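Local coordinates for putative glycosidase ph117-related (Bacteroides thetaiotaomicron, PDB 5A7V), which binds mannose and, as a member of family GH130, probably cleaves mannosidic linkages by hydrolysis or phosphorolysis, at residues 41-45 with 329-334; 272-276 with 286-290; 308-312 with 322-326; 345-350 with 361-367. All blocks are in the same frame, centred on the assembly; numbering follows the deposited sequence. Where two conformers were deposited one is given.

Contact 1 of 4, residues 41-45 with 329-334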
loop_
_atom_site.group_PDB
_atom_site.type_symbol
_atom_site.label_atom_id
_atom_site.label_comp_id
_atom_site.label_asym_id
_atom_site.label_seq_id
_atom_site.Cartn_x
_atom_site.Cartn_y
_atom_site.Cartn_z
ATOM N N GLY A 41 -12.700 -4.391 13.080
ATOM C CA GLY A 41 -12.952 -3.651 11.840
ATOM C C GLY A 41 -12.430 -2.217 11.827
ATOM O O GLY A 41 -12.174 -1.644 12.898
ATOM N N PHE A 42 -12.232 -1.692 10.616
ATOM C CA PHE A 42 -11.840 -0.306 10.388
ATOM C C PHE A 42 -13.063 0.505 9.977
ATOM O O PHE A 42 -13.610 0.295 8.875
ATOM C CB PHE A 42 -10.762 -0.227 9.330
ATOM C CG PHE A 42 -9.441 -0.852 9.737
ATOM C CD1 PHE A 42 -9.232 -2.224 9.670
ATOM C CD2 PHE A 42 -8.388 -0.043 10.164
ATOM C CE1 PHE A 42 -8.017 -2.770 10.032
ATOM C CE2 PHE A 42 -7.161 -0.589 10.513
ATOM C CZ PHE A 42 -6.963 -1.950 10.451
ATOM N N GLU A 43 -13.459 1.459 10.823
ATOM C CA GLU A 43 -14.657 2.229 10.595
ATOM C C GLU A 43 -14.303 3.560 9.934
ATOM O O GLU A 43 -13.441 4.305 10.410
ATOM C CB GLU A 43 -15.368 2.449 11.919
ATOM C CG GLU A 43 -16.666 3.210 11.821
ATOM C CD GLU A 43 -17.462 3.240 13.112
ATOM O OE1 GLU A 43 -17.155 2.551 14.095
ATOM O OE2 GLU A 43 -18.457 3.952 13.112
ATOM N N ARG A 44 -14.996 3.890 8.846
ATOM C CA ARG A 44 -14.851 5.169 8.164
ATOM C C ARG A 44 -15.516 6.246 9.029
ATOM O O ARG A 44 -16.696 6.106 9.392
ATOM C CB ARG A 44 -15.557 5.092 6.828
ATOM C CG ARG A 44 -14.970 4.076 5.843
ATOM C CD ARG A 44 -16.014 3.736 4.765
ATOM N NE ARG A 44 -15.625 2.718 3.784
ATOM C CZ ARG A 44 -15.701 1.394 3.990
ATOM N NH1 ARG A 44 -16.135 0.908 5.137
ATOM N NH2 ARG A 44 -15.387 0.580 3.013
ATOM N N PRO A 45 -14.812 7.323 9.342
ATOM C CA PRO A 45 -15.502 8.316 10.190
ATOM C C PRO A 45 -16.592 9.050 9.413
ATOM O O PRO A 45 -16.412 9.376 8.276
ATOM C CB PRO A 45 -14.376 9.240 10.630
ATOM C CG PRO A 45 -13.158 8.376 10.547
ATOM C CD PRO A 45 -13.390 7.549 9.284
ATOM N N PHE A 329 -11.975 -8.072 4.549
ATOM C CA PHE A 329 -12.373 -7.347 5.782
ATOM C C PHE A 329 -12.811 -5.895 5.488
ATOM O O PHE A 329 -13.462 -5.255 6.325
ATOM C CB PHE A 329 -11.272 -7.341 6.877
ATOM C CG PHE A 329 -10.060 -6.465 6.575
ATOM C CD1 PHE A 329 -9.067 -6.872 5.727
ATOM C CD2 PHE A 329 -9.988 -5.196 7.116
ATOM C CE1 PHE A 329 -7.978 -6.052 5.430
ATOM C CE2 PHE A 329 -8.909 -4.377 6.843
ATOM C CZ PHE A 329 -7.898 -4.797 6.025
ATOM N N PHE A 330 -12.453 -5.409 4.301
ATOM C CA PHE A 330 -12.669 -3.998 3.911
ATOM C C PHE A 330 -12.825 -4.048 2.403
ATOM O O PHE A 330 -12.013 -4.643 1.686
ATOM C CB PHE A 330 -11.460 -3.162 4.358
ATOM C CG PHE A 330 -11.697 -1.666 4.419
ATOM C CD1 PHE A 330 -12.445 -1.122 5.433
ATOM C CD2 PHE A 330 -11.169 -0.814 3.467
ATOM C CE1 PHE A 330 -12.674 0.249 5.497
ATOM C CE2 PHE A 330 -11.395 0.545 3.528
ATOM C CZ PHE A 330 -12.144 1.065 4.557
ATOM N N ARG A 331 -13.896 -3.416 1.909
ATOM C CA ARG A 331 -14.212 -3.483 0.475
ATOM C C ARG A 331 -14.895 -2.193 0.070
ATOM O O ARG A 331 -15.340 -1.433 0.936
ATOM C CB ARG A 331 -15.073 -4.709 0.135
ATOM C CG ARG A 331 -16.472 -4.675 0.709
ATOM C CD ARG A 331 -17.198 -5.966 0.407
ATOM N NE ARG A 331 -18.518 -6.052 1.012
ATOM C CZ ARG A 331 -19.638 -5.595 0.438
ATOM N NH1 ARG A 331 -19.619 -5.036 -0.756
ATOM N NH2 ARG A 331 -20.769 -5.723 1.103
ATOM N N PRO A 332 -15.018 -1.956 -1.250
ATOM C CA PRO A 332 -15.705 -0.709 -1.609
ATOM C C PRO A 332 -17.170 -0.664 -1.139
ATOM O O PRO A 332 -17.959 -1.589 -1.427
ATOM C CB PRO A 332 -15.622 -0.679 -3.144
ATOM C CG PRO A 332 -14.308 -1.389 -3.427
ATOM C CD PRO A 332 -14.351 -2.542 -2.418
ATOM N N MET A 333 -17.519 0.390 -0.415
ATOM C CA MET A 333 -18.851 0.593 0.131
ATOM C C MET A 333 -19.438 1.952 -0.271
ATOM O O MET A 333 -20.620 2.051 -0.551
ATOM C CB MET A 333 -18.851 0.488 1.652
ATOM C CG MET A 333 -18.450 -0.848 2.236
ATOM S SD MET A 333 -19.501 -2.218 1.890
ATOM C CE MET A 333 -20.956 -1.738 2.839
ATOM N N ASP A 334 -18.629 2.989 -0.318
ATOM C CA ASP A 334 -19.059 4.320 -0.715
ATOM C C ASP A 334 -18.836 4.554 -2.221
ATOM O O ASP A 334 -18.037 3.889 -2.871
ATOM C CB ASP A 334 -18.329 5.378 0.132
ATOM C CG ASP A 334 -18.743 5.347 1.592
ATOM O OD1 ASP A 334 -19.773 4.723 1.959
ATOM O OD2 ASP A 334 -18.076 5.983 2.424
HETATM O O HOH W 1 -13.104 -3.354 8.355
#

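Contact 2 of 4, residues 272-276 with 286-290. With MAN (alpha-D-mannopyranose), chain E.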
loop_
_atom_site.group_PDB
_atom_site.type_symbol
_atom_site.label_atom_id
_atom_site.label_comp_id
_atom_site.label_asym_id
_atom_site.label_seq_id
_atom_site.Cartn_x
_atom_site.Cartn_y
_atom_site.Cartn_z
ATOM N N GLU A 272 -1.932 -8.755 -3.728
ATOM C CA GLU A 272 -0.960 -7.672 -3.867
ATOM C C GLU A 272 -0.732 -7.029 -2.509
ATOM O O GLU A 272 -1.627 -6.572 -1.820
ATOM C CB GLU A 272 -1.487 -6.618 -4.837
ATOM C CG GLU A 272 -0.540 -5.409 -4.976
ATOM C CD GLU A 272 -0.800 -4.533 -6.166
ATOM O OE1 GLU A 272 -1.941 -4.631 -6.746
ATOM O OE2 GLU A 272 0.113 -3.790 -6.574
ATOM N N CYS A 273 0.538 -7.029 -2.091
ATOM C CA CYS A 273 0.922 -6.535 -0.744
ATOM C C CYS A 273 0.384 -5.147 -0.483
ATOM O O CYS A 273 0.382 -4.311 -1.365
ATOM C CB CYS A 273 2.443 -6.628 -0.577
ATOM S SG CYS A 273 3.058 -8.337 -0.587
ATOM N N GLY A 274 -0.054 -4.892 0.758
ATOM C CA GLY A 274 -0.607 -3.607 1.146
ATOM C C GLY A 274 0.373 -2.767 2.011
ATOM O O GLY A 274 1.520 -2.544 1.566
ATOM N N PRO A 275 -0.043 -2.358 3.194
ATOM C CA PRO A 275 0.868 -1.585 4.049
ATOM C C PRO A 275 2.000 -2.470 4.599
ATOM O O PRO A 275 2.035 -3.672 4.376
ATOM C CB PRO A 275 -0.032 -1.118 5.186
ATOM C CG PRO A 275 -1.139 -2.113 5.238
ATOM C CD PRO A 275 -1.348 -2.615 3.857
ATOM N N PRO A 276 2.950 -1.883 5.362
ATOM C CA PRO A 276 3.987 -2.691 6.053
ATOM C C PRO A 276 3.374 -3.839 6.894
ATOM O O PRO A 276 2.279 -3.682 7.471
ATOM C CB PRO A 276 4.691 -1.631 6.901
ATOM C CG PRO A 276 4.545 -0.370 6.102
ATOM C CD PRO A 276 3.156 -0.441 5.529
ATOM N N LEU A 286 0.210 -9.869 7.288
ATOM C CA LEU A 286 0.341 -9.135 6.052
ATOM C C LEU A 286 -1.068 -8.733 5.623
ATOM O O LEU A 286 -1.923 -9.610 5.290
ATOM C CB LEU A 286 0.958 -9.997 4.949
ATOM C CG LEU A 286 1.067 -9.346 3.574
ATOM C CD1 LEU A 286 1.979 -8.115 3.548
ATOM C CD2 LEU A 286 1.472 -10.311 2.509
ATOM N N LEU A 287 -1.350 -7.430 5.631
ATOM C CA LEU A 287 -2.637 -6.903 5.105
ATOM C C LEU A 287 -2.387 -6.623 3.624
ATOM O O LEU A 287 -1.363 -6.049 3.233
ATOM C CB LEU A 287 -3.073 -5.675 5.904
ATOM C CG LEU A 287 -3.242 -5.872 7.418
ATOM C CD1 LEU A 287 -1.983 -5.568 8.229
ATOM C CD2 LEU A 287 -4.368 -4.999 7.956
ATOM N N TYR A 288 -3.314 -7.093 2.759
ATOM C CA TYR A 288 -3.051 -7.099 1.319
ATOM C C TYR A 288 -4.341 -6.790 0.530
ATOM O O TYR A 288 -5.421 -6.712 1.124
ATOM C CB TYR A 288 -2.399 -8.408 0.845
ATOM C CG TYR A 288 -3.270 -9.647 0.922
ATOM C CD1 TYR A 288 -3.409 -10.372 2.067
ATOM C CD2 TYR A 288 -3.959 -10.068 -0.222
ATOM C CE1 TYR A 288 -4.239 -11.493 2.119
ATOM C CE2 TYR A 288 -4.791 -11.174 -0.178
ATOM C CZ TYR A 288 -4.924 -11.905 0.984
ATOM O OH TYR A 288 -5.730 -13.016 1.074
ATOM N N ASN A 289 -4.141 -6.621 -0.763
ATOM C CA ASN A 289 -5.205 -6.269 -1.705
ATOM C C ASN A 289 -5.488 -7.423 -2.639
ATOM O O ASN A 289 -4.607 -7.892 -3.333
ATOM C CB ASN A 289 -4.726 -5.029 -2.481
ATOM C CG ASN A 289 -4.566 -3.836 -1.564
ATOM O OD1 ASN A 289 -5.530 -3.316 -1.052
ATOM N ND2 ASN A 289 -3.302 -3.406 -1.327
ATOM N N GLY A 290 -6.743 -7.873 -2.623
ATOM C CA GLY A 290 -7.156 -8.910 -3.570
ATOM C C GLY A 290 -7.877 -8.322 -4.758
ATOM O O GLY A 290 -8.703 -7.432 -4.574
HETATM C C1 MAN E . -2.289 -2.217 -9.445
HETATM C C2 MAN E . -1.911 -1.492 -8.135
HETATM C C3 MAN E . -2.245 0.010 -8.059
HETATM C C4 MAN E . -3.643 0.301 -8.634
HETATM C C5 MAN E . -4.349 -0.962 -9.162
HETATM C C6 MAN E . -5.676 -0.639 -9.885
HETATM O O1 MAN E . -2.488 -3.720 -9.245
HETATM O O2 MAN E . -0.495 -1.674 -7.994
HETATM O O3 MAN E . -1.329 0.811 -8.782
HETATM O O4 MAN E . -4.365 0.941 -7.601
HETATM O O5 MAN E . -3.423 -1.601 -10.096
HETATM O O6 MAN E . -5.406 0.165 -11.042
HETATM O O HOH W 2 0.589 -5.414 5.937
#

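Contact 3 of 4, residues 308-312 with 322-326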
loop_
_atom_site.group_PDB
_atom_site.type_symbol
_atom_site.label_atom_id
_atom_site.label_comp_id
_atom_site.label_asym_id
_atom_site.label_seq_id
_atom_site.Cartn_x
_atom_site.Cartn_y
_atom_site.Cartn_z
ATOM N N ALA A 308 -9.813 -5.847 0.395
ATOM C CA ALA A 308 -8.614 -6.108 1.219
ATOM C C ALA A 308 -8.761 -7.376 2.047
ATOM O O ALA A 308 -9.812 -7.632 2.649
ATOM C CB ALA A 308 -8.326 -4.916 2.102
ATOM N N GLY A 309 -7.654 -8.112 2.123
ATOM C CA GLY A 309 -7.518 -9.319 2.933
ATOM C C GLY A 309 -6.407 -9.248 3.977
ATOM O O GLY A 309 -5.696 -8.222 4.066
ATOM N N GLN A 310 -6.282 -10.331 4.742
ATOM C CA GLN A 310 -5.147 -10.445 5.687
ATOM C C GLN A 310 -4.673 -11.877 5.662
ATOM O O GLN A 310 -5.477 -12.818 5.619
ATOM C CB GLN A 310 -5.520 -10.044 7.113
ATOM C CG GLN A 310 -6.064 -8.634 7.207
ATOM C CD GLN A 310 -6.436 -8.214 8.625
ATOM O OE1 GLN A 310 -5.707 -8.469 9.600
ATOM N NE2 GLN A 310 -7.563 -7.537 8.774
ATOM N N ALA A 311 -3.358 -12.033 5.735
ATOM C CA ALA A 311 -2.697 -13.336 5.825
ATOM C C ALA A 311 -1.818 -13.370 7.076
ATOM O O ALA A 311 -1.231 -12.358 7.467
ATOM C CB ALA A 311 -1.848 -13.617 4.594
ATOM N N LEU A 312 -1.754 -14.543 7.679
ATOM C CA LEU A 312 -0.940 -14.792 8.894
ATOM C C LEU A 312 0.202 -15.731 8.523
ATOM O O LEU A 312 -0.007 -16.794 7.914
ATOM C CB LEU A 312 -1.800 -15.467 9.967
ATOM C CG LEU A 312 -1.189 -15.615 11.349
ATOM C CD1 LEU A 312 -0.980 -14.247 12.037
ATOM C CD2 LEU A 312 -2.048 -16.517 12.220
ATOM N N ILE A 322 0.366 -19.491 7.234
ATOM C CA ILE A 322 -0.544 -20.189 8.137
ATOM C C ILE A 322 -1.991 -20.177 7.619
ATOM O O ILE A 322 -2.602 -21.228 7.533
ATOM C CB ILE A 322 -0.462 -19.640 9.564
ATOM C CG1 ILE A 322 0.974 -19.776 10.110
ATOM C CG2 ILE A 322 -1.439 -20.370 10.482
ATOM C CD1 ILE A 322 1.190 -19.157 11.468
ATOM N N THR A 323 -2.532 -18.982 7.325
ATOM C CA THR A 323 -3.951 -18.854 6.957
ATOM C C THR A 323 -4.181 -17.467 6.395
ATOM O O THR A 323 -3.335 -16.555 6.502
ATOM C CB THR A 323 -4.857 -19.116 8.175
ATOM O OG1 THR A 323 -6.241 -19.141 7.740
ATOM C CG2 THR A 323 -4.667 -18.112 9.286
ATOM N N ARG A 324 -5.353 -17.315 5.760
ATOM C CA ARG A 324 -5.830 -16.024 5.297
ATOM C C ARG A 324 -7.329 -15.931 5.478
ATOM O O ARG A 324 -8.007 -16.951 5.592
ATOM C CB ARG A 324 -5.435 -15.742 3.842
ATOM C CG ARG A 324 -5.964 -16.741 2.823
ATOM C CD ARG A 324 -5.621 -16.365 1.398
ATOM N NE ARG A 324 -5.304 -17.561 0.593
ATOM C CZ ARG A 324 -4.832 -17.533 -0.644
ATOM N NH1 ARG A 324 -4.921 -16.430 -1.371
ATOM N NH2 ARG A 324 -4.330 -18.605 -1.196
ATOM N N LEU A 325 -7.834 -14.700 5.537
ATOM C CA LEU A 325 -9.295 -14.511 5.601
ATOM C C LEU A 325 -9.971 -15.029 4.342
ATOM O O LEU A 325 -9.458 -14.837 3.258
ATOM C CB LEU A 325 -9.661 -13.026 5.756
ATOM C CG LEU A 325 -8.966 -12.248 6.860
ATOM C CD1 LEU A 325 -9.414 -10.789 6.852
ATOM C CD2 LEU A 325 -9.198 -12.913 8.201
ATOM N N ASP A 326 -11.153 -15.648 4.496
ATOM C CA ASP A 326 -11.898 -16.159 3.332
ATOM C C ASP A 326 -12.696 -15.094 2.596
ATOM O O ASP A 326 -13.033 -15.282 1.417
ATOM C CB ASP A 326 -12.774 -17.331 3.771
ATOM C CG ASP A 326 -11.958 -18.616 3.980
ATOM O OD1 ASP A 326 -10.957 -18.839 3.255
ATOM O OD2 ASP A 326 -12.266 -19.350 4.937
HETATM O O HOH W 3 -7.577 -12.636 3.121
#

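Contact 4 of 4, residues 345-350 with 361-367. With MAN (alpha-D-mannopyranose), chain E.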
loop_
_atom_site.group_PDB
_atom_site.type_symbol
_atom_site.label_atom_id
_atom_site.label_comp_id
_atom_site.label_asym_id
_atom_site.label_seq_id
_atom_site.Cartn_x
_atom_site.Cartn_y
_atom_site.Cartn_z
ATOM N N GLY A 345 -13.658 -0.303 -9.151
ATOM C CA GLY A 345 -13.597 -0.024 -7.746
ATOM C C GLY A 345 -12.380 -0.563 -7.014
ATOM O O GLY A 345 -11.923 -1.649 -7.308
ATOM N N THR A 346 -11.877 0.214 -6.044
ATOM C CA THR A 346 -10.829 -0.282 -5.118
ATOM C C THR A 346 -11.040 0.317 -3.758
ATOM O O THR A 346 -11.470 1.489 -3.654
ATOM C CB THR A 346 -9.368 0.077 -5.541
ATOM O OG1 THR A 346 -9.144 1.456 -5.215
ATOM C CG2 THR A 346 -9.042 -0.196 -6.985
ATOM N N VAL A 347 -10.592 -0.424 -2.732
ATOM C CA VAL A 347 -10.098 0.157 -1.479
ATOM C C VAL A 347 -8.667 -0.361 -1.347
ATOM O O VAL A 347 -8.419 -1.446 -0.795
ATOM C CB VAL A 347 -10.979 -0.134 -0.250
ATOM C CG1 VAL A 347 -12.266 0.677 -0.337
ATOM C CG2 VAL A 347 -11.307 -1.618 -0.079
ATOM N N PHE A 348 -7.719 0.372 -1.930
ATOM C CA PHE A 348 -6.349 -0.133 -2.093
ATOM C C PHE A 348 -5.527 0.258 -0.854
ATOM O O PHE A 348 -5.097 1.399 -0.721
ATOM C CB PHE A 348 -5.725 0.409 -3.371
ATOM C CG PHE A 348 -4.479 -0.304 -3.780
ATOM C CD1 PHE A 348 -4.527 -1.531 -4.452
ATOM C CD2 PHE A 348 -3.215 0.214 -3.415
ATOM C CE1 PHE A 348 -3.383 -2.215 -4.774
ATOM C CE2 PHE A 348 -2.081 -0.469 -3.764
ATOM C CZ PHE A 348 -2.134 -1.662 -4.432
ATOM N N ILE A 349 -5.412 -0.686 0.082
ATOM C CA ILE A 349 -4.829 -0.397 1.372
ATOM C C ILE A 349 -3.322 -0.328 1.295
ATOM O O ILE A 349 -2.678 -1.163 0.671
ATOM C CB ILE A 349 -5.352 -1.366 2.443
ATOM C CG1 ILE A 349 -4.981 -2.826 2.175
ATOM C CG2 ILE A 349 -6.850 -1.194 2.660
ATOM C CD1 ILE A 349 -5.002 -3.711 3.407
ATOM N N GLU A 350 -2.773 0.704 1.962
ATOM C CA GLU A 350 -1.382 1.023 1.698
ATOM C C GLU A 350 -0.661 1.727 2.848
ATOM O O GLU A 350 0.592 1.635 2.882
ATOM C CB GLU A 350 -1.308 1.849 0.434
ATOM C CG GLU A 350 0.069 2.025 -0.161
ATOM C CD GLU A 350 0.030 2.621 -1.550
ATOM O OE1 GLU A 350 -0.888 2.322 -2.345
ATOM O OE2 GLU A 350 0.958 3.387 -1.958
ATOM N N LEU A 361 -5.959 3.558 9.065
ATOM C CA LEU A 361 -5.728 2.931 7.758
ATOM C C LEU A 361 -5.960 3.940 6.660
ATOM O O LEU A 361 -7.007 4.627 6.688
ATOM C CB LEU A 361 -6.722 1.771 7.626
ATOM C CG LEU A 361 -6.625 0.924 6.355
ATOM C CD1 LEU A 361 -5.351 0.132 6.270
ATOM C CD2 LEU A 361 -7.829 0.009 6.312
ATOM N N TYR A 362 -5.043 4.013 5.706
ATOM C CA TYR A 362 -5.121 4.939 4.564
ATOM C C TYR A 362 -5.092 4.137 3.281
ATOM O O TYR A 362 -4.290 3.198 3.140
ATOM C CB TYR A 362 -3.967 5.985 4.604
ATOM C CG TYR A 362 -4.159 6.909 5.801
ATOM C CD1 TYR A 362 -4.950 8.021 5.701
ATOM C CD2 TYR A 362 -3.558 6.648 7.031
ATOM C CE1 TYR A 362 -5.208 8.839 6.795
ATOM C CE2 TYR A 362 -3.834 7.440 8.126
ATOM C CZ TYR A 362 -4.668 8.530 8.019
ATOM O OH TYR A 362 -4.963 9.280 9.140
ATOM N N TYR A 363 -6.001 4.478 2.362
ATOM C CA TYR A 363 -6.205 3.663 1.184
ATOM C C TYR A 363 -6.584 4.518 -0.030
ATOM O O TYR A 363 -7.167 5.609 0.095
ATOM C CB TYR A 363 -7.256 2.564 1.445
ATOM C CG TYR A 363 -8.568 3.072 1.936
ATOM C CD1 TYR A 363 -8.825 3.290 3.268
ATOM C CD2 TYR A 363 -9.632 3.324 1.029
ATOM C CE1 TYR A 363 -10.080 3.769 3.702
ATOM C CE2 TYR A 363 -10.849 3.773 1.466
ATOM C CZ TYR A 363 -11.106 3.963 2.790
ATOM O OH TYR A 363 -12.327 4.392 3.255
ATOM N N GLY A 364 -6.255 3.998 -1.213
ATOM C CA GLY A 364 -6.799 4.572 -2.459
ATOM C C GLY A 364 -8.254 4.182 -2.687
ATOM O O GLY A 364 -8.638 3.046 -2.409
ATOM N N CYS A 365 -9.000 5.145 -3.213
ATOM C CA CYS A 365 -10.418 4.937 -3.554
ATOM C C CYS A 365 -10.557 4.974 -5.062
ATOM O O CYS A 365 -10.532 6.072 -5.658
ATOM C CB CYS A 365 -11.264 6.046 -2.951
ATOM S SG CYS A 365 -11.210 6.147 -1.125
ATOM N N ALA A 366 -10.685 3.796 -5.657
ATOM C CA ALA A 366 -10.904 3.658 -7.096
ATOM C C ALA A 366 -9.897 4.457 -7.947
ATOM O O ALA A 366 -10.242 4.957 -9.015
ATOM C CB ALA A 366 -12.347 3.969 -7.485
ATOM N N ASP A 367 -8.631 4.466 -7.509
ATOM C CA ASP A 367 -7.563 5.190 -8.193
ATOM C C ASP A 367 -7.847 6.707 -8.381
ATOM O O ASP A 367 -7.307 7.335 -9.272
ATOM C CB ASP A 367 -7.124 4.567 -9.538
ATOM C CG ASP A 367 -6.492 3.189 -9.457
ATOM O OD1 ASP A 367 -6.357 2.582 -8.374
ATOM O OD2 ASP A 367 -6.059 2.717 -10.577
HETATM C C1 MAN E . -2.289 -2.217 -9.445
HETATM C C2 MAN E . -1.911 -1.492 -8.135
HETATM C C3 MAN E . -2.245 0.010 -8.059
HETATM C C4 MAN E . -3.643 0.301 -8.634
HETATM C C5 MAN E . -4.349 -0.962 -9.162
HETATM C C6 MAN E . -5.676 -0.639 -9.885
HETATM O O1 MAN E . -2.488 -3.720 -9.245
HETATM O O2 MAN E . -0.495 -1.674 -7.994
HETATM O O3 MAN E . -1.329 0.811 -8.782
HETATM O O4 MAN E . -4.365 0.941 -7.601
HETATM O O5 MAN E . -3.423 -1.601 -10.096
HETATM O O6 MAN E . -5.406 0.165 -11.042
HETATM O O HOH W 4 -6.815 2.880 -5.777
#

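Contact 1 of 4, residues 41-45 with 329-334
One water ties Phe329 to Phe42: it donates to Phe329 O at 2.8 Å and accepts from Phe42 N at 2.9 Å, standing in for a direct backbone bond between the two loops. Next to it the aromatic rings meet at a slant, Phe42 CD1 lying 3.6 Å from Phe329 CE2, the planes 52° apart. Farther along, Arg44 does most of the work. Its chain runs extended from CG to NE and lays the guanidinium flat on one face of the Phe330 ring, centres 4.2 Å apart and planes 16° from parallel. Phe330 CG is anti to its backbone N (chi1 -162°), which carries the ring across to the Arg44 guanidinium. Met333 covers the other face of that group with CB and CG (CG 3.5 Å from Arg44 NH2), so the guanidinium is sandwiched between a ring and methylene carbons. At its edge, in plane, Arg331 O is 2.9 Å from NH2. The charge is met by salt bridges to Glu337 and Asp384, while Asp334 OD2 lies well off the guanidinium plane and can add at most the attraction of its charge. Glu43 makes backbone bonds to Ile374 of strand 369-375, so the N-terminal chain lines the outer edge of the 347-375 sheet, a closure between distant parts of the sequence that is consistent with the five-bladed beta-propeller of GH130 enzymes.

Contact 2 of 4, residues 272-276 with 286-290
Leu286 reaches back with CD2 to Cys273 SG, 4.0 Å away, in an apolar touch on the side of the sheet where Ser206 and Val234 also pack. At Leu287 the main chain does the linking. Its N gives a 2.8 Å hydrogen bond to a water that sits beside Pro275 O, and its carbonyl O accepts a weak, bent bond from Gly274 N at 3.0 Å. Pro275 crosses the Leu287 side chain at about a right angle, laying CD and CG against CB. Tyr288 comes next, with CB pressed 3.3 Å from Glu272 O; its ring is carried off to Phe259, and its hydroxyl is bonded to Asp267. These are the hairpin strands 270-280 and 283-291, which with 306-314 and 320-324 make an antiparallel set consistent with a propeller blade. The pairing frays here: Cys273 and Tyr288 form the last bridge of the segment pair, a non-hydrogen-bonded one, before the first strand turns away through Gly274 and Pro275. One residue on, Asn289 pairs with Glu272 through two nearly straight bonds, Asn289 N to Glu272 O at 2.7 Å (167°) and Glu272 N to Asn289 O at 2.8 Å. Asn289 ND2 lies near Gly274 CA, while OD1 accepts from Ile349 N of the neighbouring sheet. From the same paired position Glu272 sends out an extended chain, CG opposite the backbone N (chi1 177°), and its carboxylate meets the mannose: OE2 takes the proton of O2 at 2.6 Å and also bonds Ser204 OG, while O1 lies 2.7 Å from OE1.

Contact 3 of 4, residues 308-312 with 322-326
Gln310 and Leu325 lie side by side and point the same way, yet the flat amide of the glutamine takes no part across the strands: Leu325 CD1 rests 4.0 Å from Gln310 CB, on the aliphatic stem, while NE2 beyond it is bonded to Phe39 O and has the Phe329 ring next to it. The other flat group, the guanidinium of Arg324, is likewise led away. CG is tucked between the backbone N and the carbonyl carbon (chi1 60°), and NH1 forms a salt bridge to Asp267 and a bond to Ser260 O; Arg262 lies close by with its own salt bridge to Asp326, and the two carboxylates probably offset the like charges. What Arg324 offers Ala311 is its CB, in a non-hydrogen-bonded pair whose side chains share a sheet face with Tyr288 of the adjacent strand, Phe259 packing on Arg324. The backbone supplies the grip. Leu312 N points almost straight at Thr323 O, 2.8 Å with 174° at the hydrogen, and Leu325 N reaches Gln310 O at 3.0 Å, nearly along the C=O axis. Beyond that bond a water accepts from Gln310 N and donates to Leu325 O at 2.9 Å, prolonging the pairing where the second strand has ended. Thr323 CG2 touches Leu312 CB at 4.0 Å on the face opposite Ala311. At the far end Leu312 O takes Ile322 N at 2.8 Å, in the carbonyl plane, and weakly Thr323 N at 3.4 Å. Two residues thus face one, a classic beta bulge in a hairpin consistent with the outermost pair of a propeller blade.

Contact 4 of 4, residues 345-350 with 361-367
Thr346 and Asp367 are joined by a water with three bonds: it accepts from Thr346 OG1 at 2.8 Å and from Asp367 N, and donates to Asp367 OD1 at 2.7 Å. That holds the carboxylate for the mannose, whose O4 donates to OD1 and whose O6 donates to OD2 at 2.7 Å, one sugar hydroxyl on each oxygen. With its proton on the water, Thr346 OG1 can accept from Ala366 N; that bond is weak because it is bent, and the same N-H also reaches Thr346 O at 3.2 Å. Deeper in, Phe348 and Gly364 exchange backbone bonds: Phe348 N lies on a lone pair of Gly364 O, in the carbonyl plane, 2.9 Å away, whereas the return bond from Gly364 N to Phe348 O is tilted 29° out of its plane. Glu350 N then reaches Tyr362 O at 3.1 Å. The Phe348 ring, swung out by a CG anti to the backbone N (chi1 -166°), lies with one face under the sugar, CZ being 3.7 Å from mannose C2, and Glu350 OE1 stands in plane at its edge. On the opposite side of the sheet Val347 and Tyr363 run side by side, CG1 of the valine 3.9 Å from CE2 of the tyrosine, and Ile349 CG2 meets both Tyr363 CB and Leu361 CD2. This hairpin of strands 347-355 and 358-365 is continued by strand 369-375; helix 335-338 packs on Val347 and Cys365, and strands 75-84 and 143-151 flank Phe348 and Glu350.

How the contacts relate
Contacts 2, 3 and 4 are three successive hairpins along the chain, and contact 1 joins the N-terminal stretch to the loop between the last two. Contacts 2 and 3 share one sheet, their centres about 10 Å apart, with strands 283-291 and 306-314 adjacent in it. Contact 4 belongs to the next sheet and lies about 11 Å from contact 2; both touch the same mannose. Contact 3 is farther out, about 18 Å between centres from contact 4. Contact 1, about 10 Å from contact 4, packs Phe42 and Phe330 against that sheet and bonds by backbone to Ala308 of contact 3. Contacts 2 and 4 supply part of the pocket wall; contact 1 joins their sheets farther out.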